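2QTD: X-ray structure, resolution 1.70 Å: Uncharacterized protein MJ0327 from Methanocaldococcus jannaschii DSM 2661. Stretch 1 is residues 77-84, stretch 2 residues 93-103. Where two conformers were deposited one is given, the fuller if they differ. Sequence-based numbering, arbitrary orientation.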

ATOM      1  N   ILE A  77      -2.467  -2.060  10.826  1.00 29.82           N
ATOM      2  CA  ILE A  77      -1.920  -1.268   9.681  1.00 30.86           C
ATOM      3  C   ILE A  77      -2.869  -0.078   9.443  1.00 29.50           C
ATOM      4  O   ILE A  77      -4.084  -0.196   9.573  1.00 29.25           O
ATOM      5  CB  ILE A  77      -1.793  -2.177   8.390  1.00 29.28           C
ATOM      6  CG1 ILE A  77      -0.914  -3.404   8.675  1.00 37.18           C
ATOM      7  CG2 ILE A  77      -1.237  -1.474   7.112  1.00 22.65           C
ATOM      8  CD1 ILE A  77      -0.699  -4.286   7.479  1.00 32.36           C
ATOM      9  N   GLU A  78      -2.288   1.068   9.143  1.00 26.05           N
ATOM     10  CA  GLU A  78      -3.032   2.234   8.681  1.00 26.35           C
ATOM     11  C   GLU A  78      -3.168   2.163   7.180  1.00 22.83           C
ATOM     12  O   GLU A  78      -2.205   1.880   6.503  1.00 23.32           O
ATOM     13  CB  GLU A  78      -2.275   3.476   9.078  1.00 28.64           C
ATOM     14  CG  GLU A  78      -2.135   3.564  10.598  1.00 35.58           C
ATOM     15  CD  GLU A  78      -1.338   4.744  11.017  1.00 50.13           C
ATOM     16  OE1 GLU A  78      -0.218   4.911  10.463  1.00 52.07           O
ATOM     17  OE2 GLU A  78      -1.838   5.500  11.890  1.00 51.89           O
ATOM     18  N   ILE A  79      -4.372   2.429   6.664  1.00 19.71           N
ATOM     19  CA  ILE A  79      -4.732   2.232   5.260  1.00 20.44           C
ATOM     20  C   ILE A  79      -5.071   3.599   4.698  1.00 18.17           C
ATOM     21  O   ILE A  79      -5.965   4.286   5.213  1.00 18.05           O
ATOM     22  CB  ILE A  79      -5.901   1.231   5.073  1.00 20.30           C
ATOM     23  CG1 ILE A  79      -5.551  -0.100   5.792  1.00 26.02           C
ATOM     24  CG2 ILE A  79      -6.159   1.013   3.612  1.00 20.63           C
ATOM     25  CD1 ILE A  79      -6.621  -1.114   5.750  1.00 22.10           C
ATOM     26  N   TYR A  80      -4.346   3.994   3.657  1.00 19.95           N
ATOM     27  CA  TYR A  80      -4.447   5.353   3.096  1.00 20.79           C
ATOM     28  C   TYR A  80      -5.006   5.284   1.694  1.00 20.60           C
ATOM     29  O   TYR A  80      -4.758   4.325   0.950  1.00 22.57           O
ATOM     30  CB  TYR A  80      -3.093   6.026   3.056  1.00 20.24           C
ATOM     31  CG  TYR A  80      -2.561   6.359   4.407  1.00 19.11           C
ATOM     32  CD1 TYR A  80      -2.941   7.517   5.046  1.00 20.36           C
ATOM     33  CD2 TYR A  80      -1.794   5.432   5.100  1.00 19.52           C
ATOM     34  CE1 TYR A  80      -2.470   7.811   6.313  1.00 22.06           C
ATOM     35  CE2 TYR A  80      -1.347   5.710   6.389  1.00 21.71           C
ATOM     36  CZ  TYR A  80      -1.694   6.887   6.978  1.00 23.19           C
ATOM     37  OH  TYR A  80      -1.239   7.193   8.252  1.00 22.55           O
ATOM     38  N   HIS A  81      -5.763   6.303   1.311  1.00 19.03           N
ATOM     39  CA  HIS A  81      -6.414   6.344   0.011  1.00 18.12           C
ATOM     40  C   HIS A  81      -5.533   7.036  -1.030  1.00 17.78           C
ATOM     41  O   HIS A  81      -5.097   8.182  -0.844  1.00 20.56           O
ATOM     42  CB  HIS A  81      -7.738   7.095   0.115  1.00 19.04           C
ATOM     43  CG  HIS A  81      -8.559   6.980  -1.133  1.00 18.63           C
ATOM     44  ND1 HIS A  81      -8.724   8.033  -2.007  1.00 34.09           N
ATOM     45  CD2 HIS A  81      -9.228   5.937  -1.661  1.00 28.23           C
ATOM     46  CE1 HIS A  81      -9.468   7.635  -3.028  1.00 33.28           C
ATOM     47  NE2 HIS A  81      -9.779   6.365  -2.844  1.00 23.34           N
ATOM     48  N   ALA A  82      -5.216   6.316  -2.100  1.00 19.93           N
ATOM     49  CA  ALA A  82      -4.484   6.876  -3.231  1.00 20.60           C
ATOM     50  C   ALA A  82      -5.253   7.941  -3.955  1.00 21.17           C
ATOM     51  O   ALA A  82      -6.486   7.863  -4.042  1.00 22.05           O
ATOM     52  CB  ALA A  82      -4.103   5.798  -4.215  1.00 21.44           C
ATOM     53  N   GLU A  83      -4.519   8.941  -4.463  1.00 24.31           N
ATOM     54  CA  GLU A  83      -5.080  10.038  -5.243  1.00 25.02           C
ATOM     55  C   GLU A  83      -4.518   9.992  -6.659  1.00 23.96           C
ATOM     56  O   GLU A  83      -3.344  10.282  -6.878  1.00 21.52           O
ATOM     57  CB  GLU A  83      -4.748  11.356  -4.556  1.00 25.37           C
ATOM     58  CG  GLU A  83      -5.356  11.376  -3.127  1.00 26.73           C
ATOM     59  CD  GLU A  83      -5.034  12.626  -2.347  1.00 27.26           C
ATOM     60  OE1 GLU A  83      -4.365  13.544  -2.866  1.00 32.16           O
ATOM     61  OE2 GLU A  83      -5.486  12.680  -1.181  1.00 41.38           O
ATOM     62  N   GLY A  84      -5.359   9.582  -7.596  1.00 22.71           N
ATOM     63  CA  GLY A  84      -4.943   9.252  -8.943  1.00 24.41           C
ATOM     64  C   GLY A  84      -4.139   7.972  -9.102  1.00 23.32           C
ATOM     65  O   GLY A  84      -4.038   7.170  -8.197  1.00 26.53           O
ATOM     66  N   LEU A  93       3.148  12.187  -1.797  1.00 19.90           N
ATOM     67  CA  LEU A  93       2.011  12.651  -0.982  1.00 20.48           C
ATOM     68  C   LEU A  93       1.981  11.973   0.388  1.00 17.32           C
ATOM     69  O   LEU A  93       1.713  12.620   1.403  1.00 21.21           O
ATOM     70  CB  LEU A  93       0.689  12.446  -1.729  1.00 18.73           C
ATOM     71  CG  LEU A  93       0.425  13.370  -2.938  1.00 23.69           C
ATOM     72  CD1 LEU A  93      -0.796  12.850  -3.741  1.00 25.22           C
ATOM     73  CD2 LEU A  93       0.192  14.807  -2.490  1.00 24.70           C
ATOM     74  N   PHE A  94       2.285  10.679   0.415  1.00 20.36           N
ATOM     75  CA  PHE A  94       2.337   9.889   1.653  1.00 17.64           C
ATOM     76  C   PHE A  94       3.373  10.477   2.621  1.00 20.20           C
ATOM     77  O   PHE A  94       3.083  10.799   3.763  1.00 19.64           O
ATOM     78  CB  PHE A  94       2.622   8.407   1.359  1.00 20.58           C
ATOM     79  CG  PHE A  94       2.768   7.569   2.587  1.00 24.61           C
ATOM     80  CD1 PHE A  94       1.659   7.101   3.253  1.00 23.68           C
ATOM     81  CD2 PHE A  94       4.020   7.346   3.147  1.00 23.92           C
ATOM     82  CE1 PHE A  94       1.784   6.361   4.423  1.00 29.66           C
ATOM     83  CE2 PHE A  94       4.148   6.625   4.330  1.00 27.26           C
ATOM     84  CZ  PHE A  94       3.013   6.108   4.944  1.00 28.97           C
ATOM     85  N   ILE A  95       4.574  10.637   2.103  1.00 21.63           N
ATOM     86  CA  ILE A  95       5.707  11.185   2.892  1.00 22.49           C
ATOM     87  C   ILE A  95       5.399  12.569   3.408  1.00 24.03           C
ATOM     88  O   ILE A  95       5.676  12.860   4.573  1.00 25.07           O
ATOM     89  CB  ILE A  95       7.005  11.185   2.079  1.00 23.65           C
ATOM     90  CG1 ILE A  95       7.453   9.751   1.852  1.00 19.93           C
ATOM     91  CG2 ILE A  95       8.112  11.989   2.808  1.00 20.44           C
ATOM     92  CD1 ILE A  95       8.639   9.548   0.903  1.00 21.79           C
ATOM     93  N   GLU A  96       4.742  13.382   2.580  1.00 23.19           N
ATOM     94  CA  GLU A  96       4.330  14.746   2.943  1.00 26.35           C
ATOM     95  C   GLU A  96       3.188  14.839   3.976  1.00 24.15           C
ATOM     96  O   GLU A  96       2.892  15.945   4.480  1.00 21.59           O
ATOM     97  CB  GLU A  96       3.938  15.518   1.668  1.00 26.63           C
ATOM     98  CG  GLU A  96       5.134  15.853   0.770  1.00 31.18           C
ATOM     99  CD  GLU A  96       4.763  16.313  -0.648  1.00 34.76           C
ATOM    100  OE1 GLU A  96       3.583  16.242  -1.060  1.00 49.11           O
ATOM    101  OE2 GLU A  96       5.682  16.770  -1.363  1.00 55.98           O
ATOM    102  N   GLY A  97       2.538  13.713   4.272  1.00 22.67           N
ATOM    103  CA  GLY A  97       1.449  13.677   5.204  1.00 21.62           C
ATOM    104  C   GLY A  97       0.114  14.096   4.621  1.00 19.37           C
ATOM    105  O   GLY A  97      -0.804  14.397   5.391  1.00 22.31           O
ATOM    106  N   GLU A  98      -0.023  14.020   3.284  1.00 19.89           N
ATOM    107  CA  GLU A  98      -1.158  14.555   2.516  1.00 20.90           C
ATOM    108  C   GLU A  98      -2.227  13.575   2.003  1.00 17.33           C
ATOM    109  O   GLU A  98      -3.222  14.013   1.424  1.00 21.83           O
ATOM    110  CB  GLU A  98      -0.617  15.405   1.357  1.00 20.40           C
ATOM    111  CG  GLU A  98       0.216  16.567   1.878  1.00 20.89           C
ATOM    112  CD  GLU A  98       0.591  17.602   0.851  1.00 30.83           C
ATOM    113  OE1 GLU A  98       0.136  17.513  -0.309  1.00 50.30           O
ATOM    114  OE2 GLU A  98       1.359  18.518   1.228  1.00 41.10           O
ATOM    115  N   LEU A  99      -2.075  12.282   2.276  1.00 19.99           N
ATOM    116  CA  LEU A  99      -3.094  11.234   2.003  1.00 18.29           C
ATOM    117  C   LEU A  99      -4.006  11.036   3.192  1.00 18.12           C
ATOM    118  O   LEU A  99      -3.584  11.072   4.403  1.00 18.89           O
ATOM    119  CB  LEU A  99      -2.452   9.875   1.621  1.00 18.05           C
ATOM    120  CG  LEU A  99      -1.638   9.810   0.328  1.00 20.27           C
ATOM    121  CD1 LEU A  99      -1.159   8.346   0.062  1.00 20.96           C
ATOM    122  CD2 LEU A  99      -2.367  10.389  -0.929  1.00 20.74           C
ATOM    123  N   SER A 100      -5.257  10.813   2.839  1.00 20.70           N
ATOM    124  CA  SER A 100      -6.323  10.550   3.809  0.70 18.49           C
ATOM    125  C   SER A 100      -6.340   9.096   4.234  1.00 19.82           C
ATOM    126  O   SER A 100      -6.046   8.189   3.426  1.00 19.37           O
ATOM    127  CB  SER A 100      -7.643  10.903   3.189  0.70 19.71           C
ATOM    128  OG  SER A 100      -7.648  12.257   2.961  0.70 17.83           O
ATOM    129  N   LYS A 101      -6.646   8.877   5.509  1.00 18.39           N
ATOM    130  CA  LYS A 101      -6.702   7.553   6.120  1.00 20.45           C
ATOM    131  C   LYS A 101      -8.114   7.006   5.949  1.00 20.46           C
ATOM    132  O   LYS A 101      -9.112   7.684   6.269  1.00 19.90           O
ATOM    133  CB  LYS A 101      -6.282   7.675   7.607  1.00 22.04           C
ATOM    134  CG  LYS A 101      -6.086   6.367   8.360  1.00 33.10           C
ATOM    135  CD  LYS A 101      -5.564   6.646   9.784  1.00 33.60           C
ATOM    136  CE  LYS A 101      -5.253   5.354  10.512  1.00 37.60           C
ATOM    137  NZ  LYS A 101      -4.616   5.638  11.858  1.00 43.98           N
ATOM    138  N   ILE A 102      -8.214   5.792   5.422  1.00 21.49           N
ATOM    139  CA  ILE A 102      -9.511   5.174   5.189  1.00 23.68           C
ATOM    140  C   ILE A 102     -10.112   4.772   6.524  1.00 22.08           C
ATOM    141  O   ILE A 102      -9.472   4.117   7.327  1.00 22.77           O
ATOM    142  CB  ILE A 102      -9.392   3.976   4.224  1.00 21.41           C
ATOM    143  CG1 ILE A 102      -8.949   4.440   2.827  1.00 21.04           C
ATOM    144  CG2 ILE A 102     -10.762   3.181   4.197  1.00 23.18           C
ATOM    145  CD1 ILE A 102      -8.607   3.320   1.803  1.00 28.39           C
ATOM    146  N   SER A 103     -11.351   5.212   6.798  1.00 26.15           N
ATOM    147  CA  SER A 103     -12.082   4.824   8.027  1.00 23.91           C
ATOM    148  C   SER A 103     -13.165   3.750   7.800  1.00 23.27           C
ATOM    149  O   SER A 103     -13.536   3.048   8.744  1.00 24.19           O
ATOM    150  CB  SER A 103     -12.745   6.030   8.665  1.00 26.13           C
ATOM    151  OG  SER A 103     -13.321   6.775   7.649  1.00 30.08           O
TER
HETATM  152  O   HOH W   1      -6.827   3.190   8.307  1.00 31.13           O
HETATM  153  O   HOH W   2      -6.046  10.418   0.107  1.00 18.80           O
HETATM  154  O   HOH W   3      -6.441  13.818   0.987  1.00 27.50           O
HETATM  155  O   HOH W   4      -3.804  15.264  -0.923  1.00 30.69           O

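A short strand and an irregular segment can be joined by very few direct backbone bonds, with water linking some of the polar groups left over. MJ0327 offers a compact example. Strand 78–81 meets the segment after the helix around one bridge, between Y80 and K101, whose CA atoms lie 4.4 Å apart. The two direct backbone bonds flank this pair: I102 N donates to I79 O at 2.7 Å, and H81 N donates to S100 O at 2.8 Å, both nearly linear. Each acceptor also receives a CA-H contact from the bridged pair, K101 CA to I79 O at 3.5 Å and Y80 CA to S100 O at 3.3 Å.

Beyond these bonds, water completes the register. Water 1 accepts from I79 N (3.1 Å) and donates to I102 O (3.0 Å), linking two groups that do not bond each other directly. Water 2 does the same at the other end of the bridge, accepting from S100 N at 2.9 Å and donating to H81 O at 2.6 Å. Its second donation, to E83 OE2 at 2.7 Å, draws a carboxylate into the network.

That carboxylate makes no direct hydrogen bond to the second stretch and is served by solvent instead. Water 3 donates to E83 OE2 (2.6 Å) and, over a longer 3.3 Å, to E98 O; it also lies 2.8 Å from S100 OG. Water 4 spans E83 OE1 and E98 O, donating to each at 2.7 Å. E98 O thus gains two water donors just beyond the helix end, where G97, with positive phi, forms a Schellman motif: G97 N bonds to F94 O (3.0 Å) and E98 N to L93 O (2.9 Å).

E78 follows a different course. Its OE2 forms a salt bridge with K101 NZ at 2.8 Å, reached by a lysine extended with all four chi angles t. Its OE1 receives a weak hydrogen bond from Y80 OH at 3.3 Å, so both carboxylate oxygens have a donor.

Apolar contacts add to these bonds. The edge of F94 points toward the face of Y80, with ring planes at 84° and Y80 CE2 3.8 Å from F94 CE1, an arrangement that sets ring hydrogens against pi electrons. Y80 CB also meets L99 CB at 4.2 Å, while I79 CG2 packs on I102 CD1 at 3.8 Å and H81 CB lies 4.0 Å from I102 CG1.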